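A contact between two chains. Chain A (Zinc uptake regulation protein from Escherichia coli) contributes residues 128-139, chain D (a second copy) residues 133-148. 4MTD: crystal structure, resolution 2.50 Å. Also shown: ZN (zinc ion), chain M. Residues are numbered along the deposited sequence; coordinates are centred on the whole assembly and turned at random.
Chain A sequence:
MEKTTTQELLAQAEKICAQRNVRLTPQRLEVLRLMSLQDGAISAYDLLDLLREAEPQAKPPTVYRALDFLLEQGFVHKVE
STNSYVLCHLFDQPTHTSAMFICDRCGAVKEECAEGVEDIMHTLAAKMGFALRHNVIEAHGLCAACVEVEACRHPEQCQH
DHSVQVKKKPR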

# COMPACT_ATOMS: atom_id res chain seq x y z
N MET A 128 22.03 30.98 8.20
CA MET A 128 22.31 29.63 8.69
C MET A 128 23.19 28.95 7.66
O MET A 128 23.58 29.56 6.67
N GLY A 129 23.51 27.68 7.87
CA GLY A 129 24.24 26.91 6.87
C GLY A 129 23.32 26.16 5.92
O GLY A 129 23.73 25.16 5.31
N PHE A 130 22.09 26.64 5.76
CA PHE A 130 21.05 25.89 5.07
C PHE A 130 21.03 26.15 3.56
O PHE A 130 20.95 27.29 3.12
N ALA A 131 21.12 25.07 2.79
CA ALA A 131 20.98 25.13 1.35
C ALA A 131 19.60 24.60 0.98
O ALA A 131 19.38 23.39 0.97
N LEU A 132 18.67 25.51 0.68
CA LEU A 132 17.28 25.13 0.42
C LEU A 132 17.04 24.82 -1.06
O LEU A 132 17.48 25.57 -1.93
N ARG A 133 16.35 23.71 -1.32
CA ARG A 133 15.94 23.32 -2.66
C ARG A 133 14.58 23.92 -3.01
O ARG A 133 14.42 24.56 -4.05
N HIS A 134 13.60 23.72 -2.12
CA HIS A 134 12.20 24.07 -2.40
C HIS A 134 11.49 24.65 -1.18
O HIS A 134 11.68 24.18 -0.06
N ASN A 135 10.68 25.68 -1.41
CA ASN A 135 9.80 26.22 -0.37
C ASN A 135 8.37 25.71 -0.53
O ASN A 135 7.91 25.49 -1.64
N VAL A 136 7.69 25.52 0.59
CA VAL A 136 6.27 25.21 0.59
C VAL A 136 5.57 26.35 1.31
O VAL A 136 5.74 26.52 2.51
N ILE A 137 4.81 27.13 0.55
CA ILE A 137 4.13 28.30 1.08
C ILE A 137 2.64 28.12 0.86
O ILE A 137 2.15 28.20 -0.27
N GLU A 138 1.92 27.87 1.95
CA GLU A 138 0.48 27.62 1.90
C GLU A 138 -0.23 28.40 2.99
O GLU A 138 0.14 28.33 4.15
N ALA A 139 -1.27 29.14 2.59
CA ALA A 139 -2.02 29.99 3.50
C ALA A 139 -3.45 29.49 3.63
O ALA A 139 -4.12 29.25 2.62
N ARG D 133 -5.64 33.52 7.63
CA ARG D 133 -5.79 33.08 9.02
C ARG D 133 -4.49 32.49 9.55
O ARG D 133 -4.01 32.88 10.61
N HIS D 134 -3.92 31.55 8.80
CA HIS D 134 -2.71 30.88 9.21
C HIS D 134 -1.81 30.60 8.01
O HIS D 134 -2.30 30.32 6.91
N ASN D 135 -0.50 30.70 8.23
CA ASN D 135 0.50 30.43 7.21
C ASN D 135 1.26 29.15 7.51
O ASN D 135 1.57 28.86 8.67
N VAL D 136 1.56 28.40 6.45
CA VAL D 136 2.41 27.23 6.54
C VAL D 136 3.63 27.52 5.67
O VAL D 136 3.52 27.65 4.46
N ILE D 137 4.79 27.66 6.31
CA ILE D 137 6.02 27.94 5.58
C ILE D 137 7.02 26.87 5.94
O ILE D 137 7.47 26.80 7.08
N GLU D 138 7.36 26.03 4.97
CA GLU D 138 8.23 24.90 5.21
C GLU D 138 9.25 24.84 4.10
O GLU D 138 8.90 24.86 2.92
N ALA D 139 10.53 24.80 4.47
CA ALA D 139 11.61 24.80 3.50
C ALA D 139 12.30 23.44 3.51
O ALA D 139 12.54 22.86 4.57
N HIS D 140 12.61 22.94 2.32
CA HIS D 140 13.33 21.68 2.18
C HIS D 140 14.68 21.90 1.51
O HIS D 140 14.81 22.70 0.58
N GLY D 141 15.69 21.17 1.99
CA GLY D 141 17.03 21.23 1.44
C GLY D 141 17.99 20.47 2.33
O GLY D 141 17.62 19.43 2.88
N LEU D 142 19.20 21.00 2.49
CA LEU D 142 20.21 20.40 3.37
C LEU D 142 20.68 21.40 4.42
O LEU D 142 20.89 22.58 4.13
N CYS D 143 20.84 20.92 5.66
CA CYS D 143 21.32 21.75 6.76
C CYS D 143 22.85 21.76 6.79
O CYS D 143 23.50 20.96 6.11
N ALA D 144 23.41 22.69 7.57
CA ALA D 144 24.87 22.92 7.61
C ALA D 144 25.70 21.64 7.65
O ALA D 144 26.53 21.41 6.78
N ALA D 145 25.47 20.83 8.68
CA ALA D 145 26.20 19.57 8.85
C ALA D 145 26.15 18.66 7.62
O ALA D 145 27.16 18.08 7.24
N CYS D 146 24.97 18.56 6.99
CA CYS D 146 24.82 17.75 5.77
C CYS D 146 25.61 18.33 4.59
O CYS D 146 26.11 17.58 3.75
N VAL D 147 25.72 19.66 4.53
CA VAL D 147 26.47 20.32 3.47
C VAL D 147 27.97 19.97 3.55
O VAL D 147 28.61 19.77 2.52
N GLU D 148 28.51 19.87 4.77
CA GLU D 148 29.93 19.52 4.96
C GLU D 148 30.21 18.01 4.90
O GLU D 148 31.36 17.59 4.98

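What holds the two strands together most firmly? Backbone hydrogen bonds do, because the strands run antiparallel at 171° and their edges meet directly. The shortest joins Arg133(A) N to His140(D) O at 2.6 Å, and the same oxygen also accepts His134(A) N at 3.1 Å; this double use marks a beta bulge, where the register shifts by one. Around Ile137(A) and Ile137(D), which pair across the strands, the pattern repeats: Val136(A) N gives to Glu138(D) O and Val136(D) N to Glu138(A) O, each at 2.7 Å. Beyond the bulge, Ala131(A) N to Leu142(D) O and Leu142(D) N to Ala131(A) O, both 2.8 Å, complete a reciprocal pair.

Do polar side chains add to this bonding? None forms a hydrogen bond across the two stretches. The carboxylates of Glu138(A) and Glu138(D), both with chi1 m and chi2 t, and both ring nitrogens of His140(D) find partners elsewhere in the structure. The zinc ion is bound by Cys143(D) SG and Cys146(D) SG, each 2.3 Å from ZN, and by two further atoms elsewhere in the structure. Cys143(D), chi1 p, points its CB away overall, yet that CB lies 4.1 Å from Phe130(A) CD1, so a zinc ligand also borders the apolar packing.

Which side chains line the two faces of the sheet? Val136(A), Glu138(A), Val136(D), Glu138(D) and His140(D) share one face. Both valines are t, and Val136(A) CG2 comes 4.2 Å from His140(D) CD2, near the plane of the imidazole, whose chi1 is m. The opposite face carries Asn135(A), Ile137(A) and Ala139(A) with their chain D counterparts. Here both isoleucines have chi1 m, while Asn135(D), also m, brings its OD1 to 3.6 Å from Ala139(A) CB.

How does the packing finish near the chain D helix? Phe130(A), chi1 t, starts sideways from its CA, but its ring reaches chain D: CZ is 3.6 Å from Gly141(D) N, and CE2 is 4.4 Å from Ala139(D) CB. Leu142(D) O lies over one ring face. Gly141(D) lets the strands approach closely, since a CB there would clash with Ala131(A) O and Leu132(A) CA. The extended Arg133(A) side chain (m, t, t) carries NH2 to 3.9 Å from Leu142(D) CD1, and Ala131(A) CB meets Val147(D) CG2 at 4.3 Å.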

# COMPACT_ATOMS: atom_id res chain seq x y z
CB MET A 128 21.01 28.84 8.89
CG MET A 128 20.24 29.21 10.15
SD MET A 128 21.24 29.18 11.66
CE MET A 128 21.91 27.51 11.60
CB PHE A 130 19.67 26.21 5.66
CG PHE A 130 18.62 25.19 5.34
CD1 PHE A 130 18.46 24.05 6.12
CD2 PHE A 130 17.77 25.36 4.24
CE1 PHE A 130 17.50 23.11 5.83
CE2 PHE A 130 16.80 24.41 3.94
CZ PHE A 130 16.66 23.29 4.73
CB ALA A 131 22.06 24.30 0.68
CB LEU A 132 16.30 26.19 0.94
CG LEU A 132 15.97 27.46 0.16
CD1 LEU A 132 14.99 27.21 -0.99
CD2 LEU A 132 15.39 28.48 1.12
CB ARG A 133 15.87 21.79 -2.78
CG ARG A 133 17.19 21.07 -2.53
CD ARG A 133 17.01 19.56 -2.45
NE ARG A 133 18.24 18.86 -2.07
CZ ARG A 133 18.35 17.54 -1.87
NH1 ARG A 133 17.29 16.74 -2.01
NH2 ARG A 133 19.52 17.02 -1.53
CB HIS A 134 11.46 22.81 -2.88
CG HIS A 134 10.12 23.09 -3.49
ND1 HIS A 134 9.97 23.71 -4.71
CD2 HIS A 134 8.87 22.82 -3.05
CE1 HIS A 134 8.69 23.81 -5.00
NE2 HIS A 134 8.00 23.28 -4.01
CB ASN A 135 9.76 27.75 -0.44
CG ASN A 135 11.12 28.38 -0.34
OD1 ASN A 135 11.66 28.87 -1.33
ND2 ASN A 135 11.70 28.37 0.86
CB VAL A 136 5.96 23.89 1.33
CG1 VAL A 136 4.45 23.66 1.40
CG2 VAL A 136 6.66 22.72 0.64
CB ILE A 137 4.63 29.58 0.38
CG1 ILE A 137 6.14 29.73 0.55
CG2 ILE A 137 3.92 30.81 0.92
CD1 ILE A 137 6.94 29.29 -0.66
CB GLU A 138 0.20 26.13 2.04
CG GLU A 138 0.91 25.29 0.98
CD GLU A 138 0.65 23.81 1.10
OE1 GLU A 138 0.13 23.36 2.15
OE2 GLU A 138 0.99 23.09 0.14
CB ALA A 139 -2.02 31.42 2.98
CB ARG D 133 -6.91 32.04 9.13
CG ARG D 133 -7.25 31.64 10.56
CD ARG D 133 -8.31 30.55 10.59
NE ARG D 133 -8.36 29.86 11.89
CZ ARG D 133 -8.94 30.32 12.99
NH1 ARG D 133 -9.55 31.51 13.00
NH2 ARG D 133 -8.91 29.60 14.11
CB HIS D 134 -3.07 29.57 9.92
CG HIS D 134 -1.88 28.77 10.34
ND1 HIS D 134 -0.87 29.29 11.12
CD2 HIS D 134 -1.54 27.48 10.09
CE1 HIS D 134 0.04 28.36 11.34
NE2 HIS D 134 -0.34 27.25 10.72
CB ASN D 135 1.51 31.57 7.11
CG ASN D 135 0.95 32.80 6.43
OD1 ASN D 135 0.43 32.72 5.32
ND2 ASN D 135 1.06 33.94 7.10
CB VAL D 136 1.69 25.96 6.06
CG1 VAL D 136 2.59 24.74 6.19
CG2 VAL D 136 0.40 25.76 6.84
CB ILE D 137 6.60 29.33 5.90
CG1 ILE D 137 5.51 30.40 5.83
CG2 ILE D 137 7.72 29.66 4.93
CD1 ILE D 137 4.79 30.63 7.14
CB GLU D 138 7.41 23.61 5.29
CG GLU D 138 6.54 23.53 6.54
CD GLU D 138 5.57 22.36 6.55
OE1 GLU D 138 5.78 21.39 5.79
OE2 GLU D 138 4.59 22.41 7.33
CB ALA D 139 12.61 25.90 3.83
CB HIS D 140 12.50 20.68 1.38
CG HIS D 140 11.28 20.20 2.11
ND1 HIS D 140 11.26 19.05 2.86
CD2 HIS D 140 10.04 20.74 2.21
CE1 HIS D 140 10.06 18.89 3.39
NE2 HIS D 140 9.30 19.90 3.01
CB LEU D 142 21.41 19.91 2.55
CG LEU D 142 21.14 18.77 1.56
CD1 LEU D 142 22.32 18.59 0.61
CD2 LEU D 142 20.84 17.47 2.28
CB CYS D 143 20.73 21.26 8.09
SG CYS D 143 21.55 19.87 8.90
CB ALA D 144 25.22 23.82 8.79
CB ALA D 145 25.67 18.82 10.07
CB CYS D 146 23.35 17.61 5.37
SG CYS D 146 22.38 16.49 6.41
CB VAL D 147 26.27 21.86 3.50
CG1 VAL D 147 27.19 22.56 2.50
CG2 VAL D 147 24.82 22.22 3.21
CB GLU D 148 30.48 20.13 6.26
CG GLU D 148 30.68 21.64 6.18
CD GLU D 148 31.57 22.20 7.28
OE1 GLU D 148 31.73 21.53 8.33
OE2 GLU D 148 32.09 23.32 7.11
ZN ZN M . 21.11 17.83 7.83